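Local coordinates for VP5 (Halorubrum pleomorphic virus 2, PDB 6QGI), which is an envelope protein of a haloarchaeal pleomorphic virus and probably drives fusion of the viral membrane with that of the host, at residues A13-F23 and S57-I65; F113-L124 and Y222-Y232. All blocks are in the same frame, centred on the assembly; numbering follows the deposited sequence.

Contact 1: residues A13-F23 and S57-I65; sequences AVGVGWALREF and STIVDNQNI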
loop_
_atom_site.group_PDB
_atom_site.type_symbol
_atom_site.label_atom_id
_atom_site.label_comp_id
_atom_site.label_asym_id
_atom_site.label_seq_id
_atom_site.Cartn_x
_atom_site.Cartn_y
_atom_site.Cartn_z
ATOM N N ALA A 13 -2.273 -3.791 -2.742
ATOM C CA ALA A 13 -2.482 -2.511 -3.422
ATOM C C ALA A 13 -1.465 -1.496 -2.876
ATOM O O ALA A 13 -1.009 -1.643 -1.736
ATOM C CB ALA A 13 -3.908 -2.031 -3.213
ATOM N N VAL A 14 -1.047 -0.522 -3.693
ATOM C CA VAL A 14 -0.041 0.433 -3.231
ATOM C C VAL A 14 -0.616 1.872 -3.272
ATOM O O VAL A 14 -1.101 2.336 -4.314
ATOM C CB VAL A 14 1.300 0.294 -4.013
ATOM C CG1 VAL A 14 2.332 1.328 -3.560
ATOM C CG2 VAL A 14 1.864 -1.121 -3.872
ATOM N N GLY A 15 -0.569 2.537 -2.116
ATOM C CA GLY A 15 -0.973 3.927 -1.921
ATOM C C GLY A 15 0.086 4.616 -1.085
ATOM O O GLY A 15 0.202 4.332 0.105
ATOM N N VAL A 16 0.923 5.460 -1.705
ATOM C CA VAL A 16 2.043 6.102 -0.992
ATOM C C VAL A 16 1.960 7.641 -1.027
ATOM O O VAL A 16 2.893 8.309 -0.556
ATOM C CB VAL A 16 3.424 5.608 -1.520
ATOM C CG1 VAL A 16 3.620 4.119 -1.268
ATOM C CG2 VAL A 16 3.619 5.936 -2.996
ATOM N N GLY A 17 0.856 8.171 -1.563
ATOM C CA GLY A 17 0.634 9.607 -1.680
ATOM C C GLY A 17 0.642 10.343 -0.358
ATOM O O GLY A 17 0.995 11.525 -0.312
ATOM N N TRP A 18 0.300 9.621 0.729
ATOM C CA TRP A 18 0.247 10.092 2.118
ATOM C C TRP A 18 1.616 10.533 2.633
ATOM O O TRP A 18 1.699 11.295 3.600
ATOM C CB TRP A 18 -0.313 8.990 3.024
ATOM C CG TRP A 18 0.514 7.741 3.029
ATOM C CD1 TRP A 18 0.404 6.683 2.178
ATOM C CD2 TRP A 18 1.572 7.421 3.938
ATOM N NE1 TRP A 18 1.370 5.749 2.459
ATOM C CE2 TRP A 18 2.078 6.158 3.560
ATOM C CE3 TRP A 18 2.151 8.085 5.034
ATOM C CZ2 TRP A 18 3.132 5.541 4.243
ATOM C CZ3 TRP A 18 3.193 7.473 5.712
ATOM C CH2 TRP A 18 3.667 6.212 5.323
ATOM N N ALA A 19 2.688 10.018 2.014
ATOM C CA ALA A 19 4.057 10.366 2.365
ATOM C C ALA A 19 4.530 11.566 1.545
ATOM O O ALA A 19 5.607 12.090 1.803
ATOM C CB ALA A 19 4.965 9.168 2.134
ATOM N N LEU A 20 3.713 12.018 0.573
ATOM C CA LEU A 20 4.067 13.144 -0.291
ATOM C C LEU A 20 3.182 14.371 -0.086
ATOM O O LEU A 20 3.686 15.490 -0.132
ATOM C CB LEU A 20 4.012 12.718 -1.761
ATOM C CG LEU A 20 5.110 11.775 -2.217
ATOM C CD1 LEU A 20 4.827 11.274 -3.583
ATOM C CD2 LEU A 20 6.477 12.464 -2.194
ATOM N N ARG A 21 1.867 14.170 0.122
ATOM C CA ARG A 21 0.903 15.263 0.277
ATOM C C ARG A 21 -0.278 14.832 1.139
ATOM O O ARG A 21 -0.358 13.657 1.496
ATOM C CB ARG A 21 0.408 15.697 -1.115
ATOM C CG ARG A 21 -0.450 14.625 -1.789
ATOM C CD ARG A 21 -0.560 14.794 -3.277
ATOM N NE ARG A 21 -1.023 13.547 -3.882
ATOM C CZ ARG A 21 -0.221 12.594 -4.347
ATOM N NH1 ARG A 21 1.099 12.747 -4.295
ATOM N NH2 ARG A 21 -0.726 11.490 -4.872
ATOM N N GLU A 22 -1.213 15.767 1.437
ATOM C CA GLU A 22 -2.443 15.460 2.169
ATOM C C GLU A 22 -3.224 14.429 1.340
ATOM O O GLU A 22 -3.470 14.650 0.154
ATOM C CB GLU A 22 -3.261 16.732 2.437
ATOM C CG GLU A 22 -4.286 16.563 3.544
ATOM C CD GLU A 22 -5.323 17.658 3.692
ATOM O OE1 GLU A 22 -5.360 18.579 2.843
ATOM O OE2 GLU A 22 -6.112 17.589 4.663
ATOM N N PHE A 23 -3.494 13.266 1.934
ATOM C CA PHE A 23 -4.131 12.136 1.258
ATOM C C PHE A 23 -5.556 11.910 1.746
ATOM O O PHE A 23 -5.866 12.197 2.905
ATOM C CB PHE A 23 -3.286 10.870 1.488
ATOM C CG PHE A 23 -3.218 9.860 0.363
ATOM C CD1 PHE A 23 -2.959 10.265 -0.946
ATOM C CD2 PHE A 23 -3.326 8.496 0.622
ATOM C CE1 PHE A 23 -2.884 9.329 -1.981
ATOM C CE2 PHE A 23 -3.236 7.560 -0.415
ATOM C CZ PHE A 23 -3.010 7.982 -1.708
ATOM N N SER A 57 -2.160 -1.328 2.395
ATOM C CA SER A 57 -1.981 -0.732 1.068
ATOM C C SER A 57 -1.309 0.621 1.134
ATOM O O SER A 57 -0.580 0.989 0.214
ATOM C CB SER A 57 -3.319 -0.589 0.350
ATOM O OG SER A 57 -3.959 -1.842 0.199
ATOM N N THR A 58 -1.561 1.369 2.217
ATOM C CA THR A 58 -1.016 2.701 2.364
ATOM C C THR A 58 0.160 2.759 3.337
ATOM O O THR A 58 1.244 3.158 2.925
ATOM C CB THR A 58 -2.112 3.706 2.768
ATOM O OG1 THR A 58 -2.723 3.282 3.989
ATOM C CG2 THR A 58 -3.168 3.910 1.678
ATOM N N ILE A 59 -0.027 2.356 4.604
ATOM C CA ILE A 59 1.016 2.520 5.620
ATOM C C ILE A 59 1.799 1.240 6.008
ATOM O O ILE A 59 3.029 1.271 5.956
ATOM C CB ILE A 59 0.374 3.157 6.884
ATOM C CG1 ILE A 59 -0.015 4.631 6.635
ATOM C CG2 ILE A 59 1.299 3.024 8.097
ATOM C CD1 ILE A 59 -0.833 5.218 7.687
ATOM N N VAL A 60 1.108 0.181 6.461
ATOM C CA VAL A 60 1.713 -1.018 7.044
ATOM C C VAL A 60 2.632 -1.765 6.067
ATOM O O VAL A 60 3.718 -2.160 6.486
ATOM C CB VAL A 60 0.642 -1.964 7.667
ATOM C CG1 VAL A 60 1.276 -3.153 8.381
ATOM C CG2 VAL A 60 -0.255 -1.194 8.638
ATOM N N ASP A 61 2.238 -1.943 4.797
ATOM C CA ASP A 61 3.072 -2.692 3.843
ATOM C C ASP A 61 4.197 -1.862 3.213
ATOM O O ASP A 61 5.062 -2.437 2.557
ATOM C CB ASP A 61 2.205 -3.327 2.742
ATOM C CG ASP A 61 1.545 -4.641 3.131
ATOM O OD1 ASP A 61 1.622 -5.016 4.327
ATOM O OD2 ASP A 61 0.952 -5.300 2.237
ATOM N N ASN A 62 4.222 -0.537 3.438
ATOM C CA ASN A 62 5.236 0.322 2.830
ATOM C C ASN A 62 6.007 1.124 3.887
ATOM O O ASN A 62 5.862 2.340 3.975
ATOM C CB ASN A 62 4.588 1.258 1.787
ATOM C CG ASN A 62 3.519 0.605 0.935
ATOM O OD1 ASN A 62 3.739 -0.417 0.298
ATOM N ND2 ASN A 62 2.333 1.181 0.922
ATOM N N GLN A 63 6.845 0.441 4.671
ATOM C CA GLN A 63 7.663 1.065 5.717
ATOM C C GLN A 63 9.008 1.497 5.157
ATOM O O GLN A 63 9.711 2.295 5.783
ATOM C CB GLN A 63 7.895 0.105 6.904
ATOM C CG GLN A 63 6.762 -0.882 7.182
ATOM C CD GLN A 63 6.878 -2.174 6.408
ATOM O OE1 GLN A 63 7.539 -2.262 5.368
ATOM N NE2 GLN A 63 6.231 -3.215 6.910
ATOM N N ASN A 64 9.367 0.967 3.975
ATOM C CA ASN A 64 10.651 1.207 3.320
ATOM C C ASN A 64 10.625 2.365 2.316
ATOM O O ASN A 64 11.611 2.563 1.598
ATOM C CB ASN A 64 11.127 -0.073 2.637
ATOM C CG ASN A 64 11.446 -1.176 3.609
ATOM O OD1 ASN A 64 12.126 -0.974 4.624
ATOM N ND2 ASN A 64 10.965 -2.374 3.314
ATOM N N ILE A 65 9.534 3.152 2.293
ATOM C CA ILE A 65 9.403 4.324 1.412
ATOM C C ILE A 65 9.798 5.599 2.188
ATOM O O ILE A 65 9.843 6.681 1.599
ATOM C CB ILE A 65 7.982 4.449 0.771
ATOM C CG1 ILE A 65 6.870 4.576 1.843
ATOM C CG2 ILE A 65 7.709 3.304 -0.224
ATOM C CD1 ILE A 65 5.648 5.238 1.437
HETATM O O HOH W 1 -4.030 -4.606 -0.586
HETATM O O HOH W 2 1.321 -2.620 -0.647
#
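Gly15 N gives a hydrogen bond of 2.8 Å to Ser57 O, fastening the loop that follows strand 11-13 to the C-terminal turns of helix 37-60, where a wider, pi-type turn spans 57-60. Two close CA-H...O contacts run the other way: Ser57 CA lies 3.1 Å from Ala13 O, and Thr58 CA meets Gly15 O.

Further along the loop, the Trp18 indole stands on a 3-10 turn. Ile59 CG1 sits over one face, 4.0 Å from the centroid of the six-membered ring and nearly on its normal, while Ala19 CB covers the opposite face near the rim. A chi1 of 61° tucks the indole back over its own chain, where NE1 lies near both Gly15 O and Thr58 O and makes a bent, weak hydrogen bond to each. Ile65 CD1 fills the angle between Val16 CG1 (3.6 Å) and Trp18 CZ2.

Behind this shell, Asn62 folds back on the turn, and its ND2 bonds both Ser57 O and Thr58 O; its OD1 is held by Tyr344. Ser57 OG and Thr58 OG1 return to the helix, bonding Ser53 O and Thr54 O. A water joins Ala13 N to Ser57 OG. Ser57 O is thus gripped twice, by Gly15 N and Asn62 ND2 from opposite faces of its carbonyl plane, with Asn62 ND2 at 3.0 Å.

Contact 2: residues F113-L124 and Y222-Y232; sequences FLKTWNESVAEL and YLNASNWKPIY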
loop_
_atom_site.group_PDB
_atom_site.type_symbol
_atom_site.label_atom_id
_atom_site.label_comp_id
_atom_site.label_asym_id
_atom_site.label_seq_id
_atom_site.Cartn_x
_atom_site.Cartn_y
_atom_site.Cartn_z
ATOM N N PHE A 113 -0.524 9.573 8.462
ATOM C CA PHE A 113 -0.245 8.314 9.142
ATOM C C PHE A 113 -1.140 8.139 10.380
ATOM O O PHE A 113 -1.641 7.043 10.623
ATOM C CB PHE A 113 1.244 8.261 9.522
ATOM C CG PHE A 113 1.685 7.069 10.338
ATOM C CD1 PHE A 113 1.984 5.862 9.726
ATOM C CD2 PHE A 113 1.867 7.174 11.711
ATOM C CE1 PHE A 113 2.397 4.763 10.481
ATOM C CE2 PHE A 113 2.282 6.075 12.463
ATOM C CZ PHE A 113 2.552 4.881 11.842
ATOM N N LEU A 114 -1.335 9.214 11.156
ATOM C CA LEU A 114 -2.134 9.159 12.380
ATOM C C LEU A 114 -3.633 9.225 12.094
ATOM O O LEU A 114 -4.398 8.633 12.854
ATOM C CB LEU A 114 -1.721 10.249 13.381
ATOM C CG LEU A 114 -0.286 10.118 13.913
ATOM C CD1 LEU A 114 0.142 11.343 14.684
ATOM C CD2 LEU A 114 -0.087 8.820 14.680
ATOM N N LYS A 115 -4.050 9.876 10.987
ATOM C CA LYS A 115 -5.458 9.941 10.580
ATOM C C LYS A 115 -5.939 8.554 10.131
ATOM O O LYS A 115 -7.087 8.187 10.385
ATOM C CB LYS A 115 -5.664 10.968 9.462
ATOM C CG LYS A 115 -5.867 12.393 9.925
ATOM C CD LYS A 115 -5.995 13.348 8.747
ATOM C CE LYS A 115 -5.725 14.777 9.154
ATOM N NZ LYS A 115 -6.784 15.312 10.054
ATOM N N THR A 116 -5.039 7.786 9.480
ATOM C CA THR A 116 -5.275 6.417 9.011
ATOM C C THR A 116 -5.537 5.515 10.221
ATOM O O THR A 116 -6.443 4.682 10.155
ATOM C CB THR A 116 -4.085 5.927 8.169
ATOM O OG1 THR A 116 -3.829 6.864 7.127
ATOM C CG2 THR A 116 -4.306 4.539 7.562
ATOM N N TRP A 117 -4.769 5.708 11.326
ATOM C CA TRP A 117 -4.917 4.977 12.589
ATOM C C TRP A 117 -6.201 5.430 13.295
ATOM O O TRP A 117 -6.933 4.587 13.812
ATOM C CB TRP A 117 -3.682 5.172 13.510
ATOM C CG TRP A 117 -3.809 4.525 14.867
ATOM C CD1 TRP A 117 -4.256 5.112 16.014
ATOM C CD2 TRP A 117 -3.470 3.172 15.219
ATOM N NE1 TRP A 117 -4.224 4.211 17.054
ATOM C CE2 TRP A 117 -3.753 3.011 16.593
ATOM C CE3 TRP A 117 -2.967 2.075 14.502
ATOM C CZ2 TRP A 117 -3.542 1.800 17.266
ATOM C CZ3 TRP A 117 -2.757 0.877 15.173
ATOM C CH2 TRP A 117 -3.035 0.751 16.540
ATOM N N ASN A 118 -6.467 6.755 13.315
ATOM C CA ASN A 118 -7.651 7.356 13.937
ATOM C C ASN A 118 -8.944 6.842 13.305
ATOM O O ASN A 118 -9.853 6.457 14.044
ATOM C CB ASN A 118 -7.584 8.879 13.876
ATOM C CG ASN A 118 -6.585 9.462 14.837
ATOM O OD1 ASN A 118 -5.985 8.752 15.649
ATOM N ND2 ASN A 118 -6.366 10.765 14.752
ATOM N N GLU A 119 -8.997 6.753 11.959
ATOM C CA GLU A 119 -10.162 6.232 11.234
ATOM C C GLU A 119 -10.402 4.761 11.555
ATOM O O GLU A 119 -11.555 4.333 11.590
ATOM C CB GLU A 119 -10.019 6.424 9.714
ATOM C CG GLU A 119 -11.351 6.650 9.010
ATOM C CD GLU A 119 -12.206 7.805 9.504
ATOM O OE1 GLU A 119 -11.640 8.849 9.899
ATOM O OE2 GLU A 119 -13.450 7.667 9.491
ATOM N N SER A 120 -9.327 4.004 11.820
ATOM C CA SER A 120 -9.410 2.591 12.184
ATOM C C SER A 120 -9.987 2.422 13.603
ATOM O O SER A 120 -10.851 1.569 13.800
ATOM C CB SER A 120 -8.038 1.933 12.096
ATOM O OG SER A 120 -7.315 2.243 10.917
ATOM N N VAL A 121 -9.518 3.243 14.577
ATOM C CA VAL A 121 -9.965 3.221 15.981
ATOM C C VAL A 121 -11.428 3.709 16.054
ATOM O O VAL A 121 -12.230 3.096 16.762
ATOM C CB VAL A 121 -9.025 4.028 16.929
ATOM C CG1 VAL A 121 -9.540 4.029 18.369
ATOM C CG2 VAL A 121 -7.601 3.486 16.886
ATOM N N ALA A 122 -11.771 4.788 15.304
ATOM C CA ALA A 122 -13.129 5.347 15.232
ATOM C C ALA A 122 -14.127 4.300 14.712
ATOM O O ALA A 122 -15.214 4.143 15.279
ATOM C CB ALA A 122 -13.145 6.576 14.337
ATOM N N GLU A 123 -13.734 3.575 13.646
ATOM C CA GLU A 123 -14.509 2.500 13.023
ATOM C C GLU A 123 -14.662 1.337 13.994
ATOM O O GLU A 123 -15.744 0.746 14.060
ATOM C CB GLU A 123 -13.810 2.043 11.740
ATOM C CG GLU A 123 -14.613 1.106 10.866
ATOM C CD GLU A 123 -13.822 0.640 9.666
ATOM O OE1 GLU A 123 -14.294 0.848 8.526
ATOM O OE2 GLU A 123 -12.728 0.066 9.863
ATOM N N LEU A 124 -13.584 1.016 14.751
ATOM C CA LEU A 124 -13.585 -0.040 15.760
ATOM C C LEU A 124 -14.561 0.319 16.874
ATOM O O LEU A 124 -15.303 -0.552 17.323
ATOM C CB LEU A 124 -12.169 -0.294 16.326
ATOM C CG LEU A 124 -12.028 -1.363 17.433
ATOM C CD1 LEU A 124 -12.412 -2.753 16.936
ATOM C CD2 LEU A 124 -10.625 -1.377 18.009
ATOM N N TYR A 222 -5.577 -7.040 13.048
ATOM C CA TYR A 222 -5.491 -5.705 12.465
ATOM C C TYR A 222 -5.390 -4.726 13.630
ATOM O O TYR A 222 -5.587 -5.144 14.770
ATOM C CB TYR A 222 -6.687 -5.438 11.521
ATOM C CG TYR A 222 -7.893 -4.752 12.124
ATOM C CD1 TYR A 222 -8.642 -5.363 13.126
ATOM C CD2 TYR A 222 -8.350 -3.536 11.621
ATOM C CE1 TYR A 222 -9.772 -4.748 13.663
ATOM C CE2 TYR A 222 -9.495 -2.929 12.126
ATOM C CZ TYR A 222 -10.196 -3.531 13.158
ATOM O OH TYR A 222 -11.303 -2.912 13.684
ATOM N N LEU A 223 -5.052 -3.454 13.366
ATOM C CA LEU A 223 -4.859 -2.429 14.401
ATOM C C LEU A 223 -3.788 -2.887 15.420
ATOM O O LEU A 223 -3.913 -2.632 16.624
ATOM C CB LEU A 223 -6.189 -2.069 15.107
ATOM C CG LEU A 223 -7.202 -1.306 14.277
ATOM C CD1 LEU A 223 -8.493 -1.117 15.029
ATOM C CD2 LEU A 223 -6.676 0.023 13.905
ATOM N N ASN A 224 -2.752 -3.594 14.917
ATOM C CA ASN A 224 -1.640 -4.109 15.707
ATOM C C ASN A 224 -0.591 -3.013 15.821
ATOM O O ASN A 224 0.129 -2.758 14.857
ATOM C CB ASN A 224 -1.075 -5.396 15.070
ATOM C CG ASN A 224 0.007 -6.121 15.859
ATOM O OD1 ASN A 224 0.391 -5.746 16.972
ATOM N ND2 ASN A 224 0.525 -7.197 15.287
ATOM N N ALA A 225 -0.517 -2.355 16.997
ATOM C CA ALA A 225 0.418 -1.252 17.283
ATOM C C ALA A 225 1.898 -1.646 17.074
ATOM O O ALA A 225 2.720 -0.771 16.792
ATOM C CB ALA A 225 0.204 -0.742 18.695
ATOM N N SER A 226 2.214 -2.957 17.166
ATOM C CA SER A 226 3.532 -3.553 16.913
ATOM C C SER A 226 3.964 -3.392 15.454
ATOM O O SER A 226 5.155 -3.512 15.165
ATOM C CB SER A 226 3.514 -5.040 17.245
ATOM O OG SER A 226 3.691 -5.244 18.631
ATOM N N ASN A 227 2.992 -3.199 14.533
ATOM C CA ASN A 227 3.242 -3.020 13.101
ATOM C C ASN A 227 3.323 -1.535 12.730
ATOM O O ASN A 227 3.900 -1.195 11.699
ATOM C CB ASN A 227 2.157 -3.710 12.277
ATOM C CG ASN A 227 2.193 -5.217 12.331
ATOM O OD1 ASN A 227 3.176 -5.839 12.752
ATOM N ND2 ASN A 227 1.112 -5.838 11.881
ATOM N N TRP A 228 2.761 -0.664 13.578
ATOM C CA TRP A 228 2.726 0.785 13.392
ATOM C C TRP A 228 3.902 1.478 14.096
ATOM O O TRP A 228 4.404 2.477 13.582
ATOM C CB TRP A 228 1.390 1.334 13.906
ATOM C CG TRP A 228 0.214 0.957 13.050
ATOM C CD1 TRP A 228 -0.362 -0.277 12.936
ATOM C CD2 TRP A 228 -0.519 1.827 12.177
ATOM N NE1 TRP A 228 -1.415 -0.228 12.050
ATOM C CE2 TRP A 228 -1.533 1.053 11.569
ATOM C CE3 TRP A 228 -0.432 3.195 11.868
ATOM C CZ2 TRP A 228 -2.454 1.604 10.670
ATOM C CZ3 TRP A 228 -1.328 3.733 10.960
ATOM C CH2 TRP A 228 -2.327 2.943 10.371
ATOM N N LYS A 229 4.354 0.936 15.250
ATOM C CA LYS A 229 5.485 1.456 16.032
ATOM C C LYS A 229 6.796 1.503 15.205
ATOM O O LYS A 229 7.440 2.553 15.247
ATOM C CB LYS A 229 5.686 0.664 17.340
ATOM C CG LYS A 229 6.874 1.101 18.195
ATOM C CD LYS A 229 6.746 2.526 18.699
ATOM C CE LYS A 229 7.789 2.846 19.735
ATOM N NZ LYS A 229 7.903 4.315 19.946
ATOM N N PRO A 230 7.215 0.458 14.433
ATOM C CA PRO A 230 8.455 0.594 13.646
ATOM C C PRO A 230 8.367 1.700 12.590
ATOM O O PRO A 230 9.371 2.378 12.365
ATOM C CB PRO A 230 8.617 -0.781 12.986
ATOM C CG PRO A 230 7.786 -1.699 13.792
ATOM C CD PRO A 230 6.620 -0.877 14.222
ATOM N N ILE A 231 7.179 1.894 11.958
ATOM C CA ILE A 231 6.969 2.932 10.936
ATOM C C ILE A 231 7.061 4.322 11.592
ATOM O O ILE A 231 7.736 5.191 11.038
ATOM C CB ILE A 231 5.651 2.754 10.133
ATOM C CG1 ILE A 231 5.570 1.353 9.517
ATOM C CG2 ILE A 231 5.522 3.829 9.041
ATOM C CD1 ILE A 231 4.206 0.902 9.151
ATOM N N TYR A 232 6.415 4.519 12.775
ATOM C CA TYR A 232 6.465 5.780 13.524
ATOM C C TYR A 232 7.910 6.125 13.917
ATOM O O TYR A 232 8.328 7.264 13.715
ATOM C CB TYR A 232 5.563 5.755 14.789
ATOM C CG TYR A 232 5.869 6.893 15.745
ATOM C CD1 TYR A 232 5.440 8.190 15.479
ATOM C CD2 TYR A 232 6.687 6.693 16.859
ATOM C CE1 TYR A 232 5.793 9.254 16.304
ATOM C CE2 TYR A 232 7.049 7.752 17.690
ATOM C CZ TYR A 232 6.593 9.031 17.414
ATOM O OH TYR A 232 6.936 10.081 18.235
HETATM O O HOH W 3 -11.631 -0.618 12.251
#
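Segments of helices 91-133 and 225-253 run nearly antiparallel (167°) and face each other across an aromatic cluster of Phe113, Trp117 and Trp228; the segment axes are 12.3 Å apart, a wide spacing filled by the large rings. Trp228 is at the centre. Trp117 turns its edge to the face of that indole, a T-shaped pair with planes at 70°, in which Trp117 CE3 lies 3.4 Å from Trp228 CD2. Phe113 meets the benzo end of the same indole obliquely, Phe113 CZ coming to 3.4 Å from Trp228 CE3; the Phe113 ring also touches Ile231 CG2 with CE1 and Tyr232 CB with CE2. Both Phe113 and Trp117 carry CG anti to the backbone N, which swings their rings across the gap although their CB atoms do not point at the other helix. Thr116 CG2 and Phe113 O border the edge of the Trp228 ring.

The polar edge of Trp117 is used outside the pair, NE1 bonding Gly180 O of strand 176-186. Toward the N-cap residue Asn224, Trp117 CH2 touches Leu223 O and Ala225 CB, and Leu124 CD2 packs on Leu223 CD1 at 3.7 Å. Here a water donates to Ser120 O and to Glu123 OE2, the latter also in a salt bridge with Arg51; the same water accepts from Tyr222 OH at 2.7 Å.

How the contacts relate
Contacts 1 and 2 meet at Ile59 of helix 37-60, whose CD1 packs on Thr116 CB and whose carbonyl oxygen touches Ile231 CD1. Helix 37-60 therefore lies against both helices of contact 2, and Gln63 CG adds a further touch on Ile231 CG1. Contact 1 is partly buried, its centre about 6 Å from the centre of the chain, and joins a loop to a helix end through hydrogen bonds at Ser57 and Thr58 together with packing of Trp18 and Val16 on Ile59 and Ile65. Contact 2, about 13 Å away between centres, is buried between helix 91-133 and the start of helix 225-253 with the loop leading into it; its direct contacts are mainly ring and methyl packing, with polar bridging left to a water.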